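Local structure of galactokinase (6TEQ) at residues 37-49 against 363-375. The protein probably catalyses the ATP-dependent phosphorylation of galactose, as a galactokinase of the GHMP kinase family, and here holds a 2-fluorinated galactose in its sugar site. Numbering follows the deposited sequence.
Sequences APGRVNLIGEHTD and RMTGGGFGGSIIA. With GAF (2-deoxy-2-fluoro-alpha-D-galactopyranose), chain M.
One wall of the sugar pocket of this galactokinase forms where Glu-46 and His-47, in the loop after strand 33-42, meet Gly-366 and Gly-367 of a glycine-rich turn, with Arg-363 of the preceding strand behind them in the second shell. Both terminal nitrogens of Arg-363 converge on one oxygen of Glu-46 in a salt bridge: NH1 lies 2.8 Å from OE2 and NH2 3.2 Å, the carboxylate and guanidinium planes only 22° apart. The amide of Gly-366 adds a weak bond to the same OE2. OE1 instead takes a straight bond from Asn-42 ND2 (2.9 Å, 174°), arriving from above the carboxylate plane, and lies 2.5 Å from O6 of the fluorosugar. An alanine in place of Glu-46 would probably leave the Arg-363 guanidinium without its buried counter-charge and the sugar O6 without its carboxylate neighbour.

The glycine-rich loop 366-371 of the GHMP kinase C-terminal region passes from strand 361-365 to strand 372-378, and the pocket-side end of this hairpin is tied to His-47. Its NE2 donates to Gly-367 O at 2.7 Å, nearly straight and in the ring plane, while ND1 is bonded to Tyr-50 OH; C6 of the sugar sits over the ring face, and the His-47 amide bonds O6. Arg-40, salt-bridged to Asp-191, reaches the pocket with NH1, which shares a water with Gly-367 N and the anomeric O1.

Away from the sugar, with chi1 at -166° the Thr-365 hydroxyl points opposite its own backbone nitrogen and reaches Asn-42 O, its acceptor at 2.7 Å from OG1. Beside it, Val-41 CG1 packs on Ile-374 CG2 at 4.0 Å.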
# COMPACT_ATOMS: atom_id res chain seq x y z
N ALA A 37 8.46 7.83 5.12
CA ALA A 37 7.60 6.64 5.19
C ALA A 37 7.81 5.85 3.92
O ALA A 37 7.93 6.44 2.81
CB ALA A 37 6.18 7.05 5.41
N PRO A 38 7.77 4.52 4.02
CA PRO A 38 7.97 3.69 2.85
C PRO A 38 6.70 3.43 2.06
O PRO A 38 5.56 3.48 2.53
CB PRO A 38 8.53 2.40 3.43
CG PRO A 38 7.76 2.29 4.76
CD PRO A 38 7.78 3.72 5.27
N GLY A 39 6.91 3.09 0.79
CA GLY A 39 5.89 2.40 0.02
C GLY A 39 5.83 0.94 0.46
O GLY A 39 6.53 0.57 1.40
N ARG A 40 4.98 0.15 -0.20
CA ARG A 40 4.73 -1.21 0.28
C ARG A 40 4.45 -2.12 -0.88
O ARG A 40 3.87 -1.68 -1.92
CB ARG A 40 3.57 -1.20 1.28
CG ARG A 40 2.21 -0.85 0.72
CD ARG A 40 1.43 -2.06 0.29
NE ARG A 40 0.20 -1.67 -0.42
CZ ARG A 40 0.08 -1.44 -1.71
NH1 ARG A 40 -1.10 -1.06 -2.19
NH2 ARG A 40 1.07 -1.69 -2.55
N VAL A 41 4.68 -3.41 -0.65
CA VAL A 41 4.06 -4.47 -1.49
C VAL A 41 3.25 -5.41 -0.60
O VAL A 41 3.74 -5.94 0.39
CB VAL A 41 5.09 -5.23 -2.34
CG1 VAL A 41 5.47 -4.49 -3.59
CG2 VAL A 41 6.36 -5.47 -1.57
N ASN A 42 2.02 -5.65 -1.03
CA ASN A 42 1.16 -6.61 -0.35
C ASN A 42 1.56 -7.98 -0.88
O ASN A 42 1.39 -8.26 -2.05
CB ASN A 42 -0.31 -6.29 -0.52
CG ASN A 42 -1.14 -7.01 0.50
OD1 ASN A 42 -0.62 -7.43 1.53
ND2 ASN A 42 -2.41 -7.17 0.16
N LEU A 43 2.05 -8.84 -0.01
CA LEU A 43 2.47 -10.16 -0.49
C LEU A 43 1.22 -10.93 -0.92
O LEU A 43 1.27 -11.65 -1.92
CB LEU A 43 3.26 -10.91 0.56
CG LEU A 43 4.57 -10.29 1.02
CD1 LEU A 43 5.11 -11.10 2.16
CD2 LEU A 43 5.59 -10.20 -0.12
N ILE A 44 0.19 -10.89 -0.09
CA ILE A 44 -1.08 -11.60 -0.36
C ILE A 44 -2.11 -11.06 0.62
O ILE A 44 -1.75 -10.43 1.59
CB ILE A 44 -0.80 -13.13 -0.20
CG1 ILE A 44 -1.90 -13.96 -0.82
CG2 ILE A 44 -0.52 -13.55 1.22
CD1 ILE A 44 -1.54 -15.43 -1.01
N GLY A 45 -3.36 -11.25 0.26
CA GLY A 45 -4.50 -10.72 1.01
C GLY A 45 -4.94 -9.43 0.39
O GLY A 45 -4.86 -8.38 1.00
N GLU A 46 -5.39 -9.54 -0.83
CA GLU A 46 -5.71 -8.41 -1.68
C GLU A 46 -7.22 -8.25 -1.77
O GLU A 46 -8.00 -9.22 -1.85
CB GLU A 46 -5.14 -8.63 -3.08
CG GLU A 46 -4.71 -7.35 -3.76
CD GLU A 46 -3.41 -6.82 -3.12
OE1 GLU A 46 -3.51 -5.91 -2.24
OE2 GLU A 46 -2.30 -7.36 -3.44
N HIS A 47 -7.61 -7.01 -1.60
CA HIS A 47 -9.00 -6.62 -1.59
C HIS A 47 -9.72 -7.25 -0.40
O HIS A 47 -10.93 -7.54 -0.50
CB HIS A 47 -9.61 -6.83 -2.92
CG HIS A 47 -9.28 -5.79 -3.91
ND1 HIS A 47 -9.88 -4.54 -3.93
CD2 HIS A 47 -8.34 -5.78 -4.92
CE1 HIS A 47 -9.31 -3.85 -4.91
NE2 HIS A 47 -8.39 -4.56 -5.50
N THR A 48 -9.02 -7.40 0.70
CA THR A 48 -9.56 -7.95 1.93
C THR A 48 -9.57 -6.91 3.04
O THR A 48 -10.34 -7.07 3.98
CB THR A 48 -8.71 -9.14 2.39
OG1 THR A 48 -7.34 -8.76 2.53
CG2 THR A 48 -8.77 -10.30 1.44
N ASP A 49 -8.74 -5.88 2.97
CA ASP A 49 -8.67 -4.92 4.09
C ASP A 49 -10.02 -4.28 4.42
O ASP A 49 -10.41 -4.25 5.62
CB ASP A 49 -7.56 -3.92 3.90
CG ASP A 49 -7.59 -2.99 2.71
OD1 ASP A 49 -8.33 -3.29 1.77
OD2 ASP A 49 -6.87 -1.96 2.78
N ARG A 363 2.06 -12.52 -8.98
CA ARG A 363 0.73 -11.95 -8.83
C ARG A 363 0.84 -10.45 -8.95
O ARG A 363 1.82 -9.87 -8.49
CB ARG A 363 0.09 -12.33 -7.49
CG ARG A 363 0.89 -11.93 -6.26
CD ARG A 363 0.31 -12.45 -4.96
NE ARG A 363 -0.95 -11.80 -4.73
CZ ARG A 363 -1.15 -10.55 -4.29
NH1 ARG A 363 -2.36 -10.06 -4.35
NH2 ARG A 363 -0.22 -9.83 -3.76
N MET A 364 -0.25 -9.85 -9.38
CA MET A 364 -0.42 -8.41 -9.14
C MET A 364 -0.40 -8.13 -7.63
O MET A 364 -0.75 -8.99 -6.83
CB MET A 364 -1.71 -7.95 -9.77
CG MET A 364 -3.00 -8.61 -9.25
SD MET A 364 -4.40 -7.50 -9.23
CE MET A 364 -3.97 -6.48 -7.83
N THR A 365 -0.00 -6.92 -7.26
CA THR A 365 -0.03 -6.45 -5.85
C THR A 365 -0.74 -5.09 -5.79
O THR A 365 -0.68 -4.29 -6.76
CB THR A 365 1.39 -6.35 -5.25
OG1 THR A 365 1.32 -6.21 -3.82
CG2 THR A 365 2.24 -5.24 -5.84
N GLY A 366 -1.46 -4.89 -4.69
CA GLY A 366 -2.16 -3.65 -4.48
C GLY A 366 -3.58 -3.69 -5.10
O GLY A 366 -4.13 -4.75 -5.31
N GLY A 367 -4.08 -2.52 -5.47
CA GLY A 367 -5.48 -2.39 -5.91
C GLY A 367 -5.75 -3.01 -7.24
O GLY A 367 -6.84 -3.46 -7.44
N GLY A 368 -4.78 -3.06 -8.12
CA GLY A 368 -5.02 -3.54 -9.47
C GLY A 368 -5.30 -2.44 -10.47
O GLY A 368 -4.96 -1.27 -10.22
N PHE A 369 -5.91 -2.85 -11.60
CA PHE A 369 -6.32 -1.96 -12.72
C PHE A 369 -5.09 -1.38 -13.38
O PHE A 369 -5.23 -0.47 -14.19
CB PHE A 369 -7.23 -0.84 -12.19
CG PHE A 369 -8.39 -1.35 -11.38
CD1 PHE A 369 -9.41 -2.04 -12.01
CD2 PHE A 369 -8.48 -1.06 -10.03
CE1 PHE A 369 -10.47 -2.51 -11.26
CE2 PHE A 369 -9.57 -1.50 -9.29
CZ PHE A 369 -10.56 -2.22 -9.92
N GLY A 370 -3.92 -1.95 -13.12
CA GLY A 370 -2.64 -1.39 -13.49
C GLY A 370 -1.65 -1.64 -12.40
O GLY A 370 -1.97 -2.46 -11.51
N GLY A 371 -0.49 -0.99 -12.48
CA GLY A 371 0.48 -1.01 -11.40
C GLY A 371 1.43 -2.17 -11.54
O GLY A 371 1.96 -2.42 -12.62
N SER A 372 1.69 -2.83 -10.41
CA SER A 372 2.86 -3.73 -10.32
C SER A 372 2.46 -5.19 -10.11
O SER A 372 1.39 -5.50 -9.52
CB SER A 372 3.83 -3.31 -9.25
OG SER A 372 4.24 -1.97 -9.38
N ILE A 373 3.37 -6.06 -10.52
CA ILE A 373 3.39 -7.47 -10.15
C ILE A 373 4.56 -7.72 -9.23
O ILE A 373 5.56 -7.01 -9.23
CB ILE A 373 3.37 -8.42 -11.38
CG1 ILE A 373 4.70 -8.49 -12.13
CG2 ILE A 373 2.23 -8.13 -12.30
CD1 ILE A 373 4.93 -9.83 -12.66
N ILE A 374 4.45 -8.83 -8.53
CA ILE A 374 5.52 -9.39 -7.71
C ILE A 374 5.66 -10.86 -8.06
O ILE A 374 4.72 -11.51 -8.49
CB ILE A 374 5.27 -9.16 -6.23
CG1 ILE A 374 4.14 -10.03 -5.72
CG2 ILE A 374 5.08 -7.67 -5.95
CD1 ILE A 374 3.81 -9.87 -4.25
N ALA A 375 6.86 -11.35 -7.85
CA ALA A 375 7.17 -12.76 -8.06
C ALA A 375 8.21 -13.22 -7.07
O ALA A 375 9.25 -12.53 -6.85
CB ALA A 375 7.64 -12.96 -9.50
C1 GAF M . -5.47 -0.29 -2.72
C2 GAF M . -5.95 0.28 -1.40
F2 GAF M . -5.32 1.46 -1.18
C3 GAF M . -5.69 -0.67 -0.25
O3 GAF M . -6.38 -0.23 0.87
C4 GAF M . -6.20 -2.10 -0.58
O4 GAF M . -7.62 -2.20 -0.61
C5 GAF M . -5.63 -2.53 -1.88
O5 GAF M . -5.98 -1.62 -2.89
C6 GAF M . -6.08 -3.91 -2.31
O6 GAF M . -5.65 -4.92 -1.39
O1 GAF M . -4.06 -0.25 -2.61
O HOH W 1 -2.41 -0.10 -4.91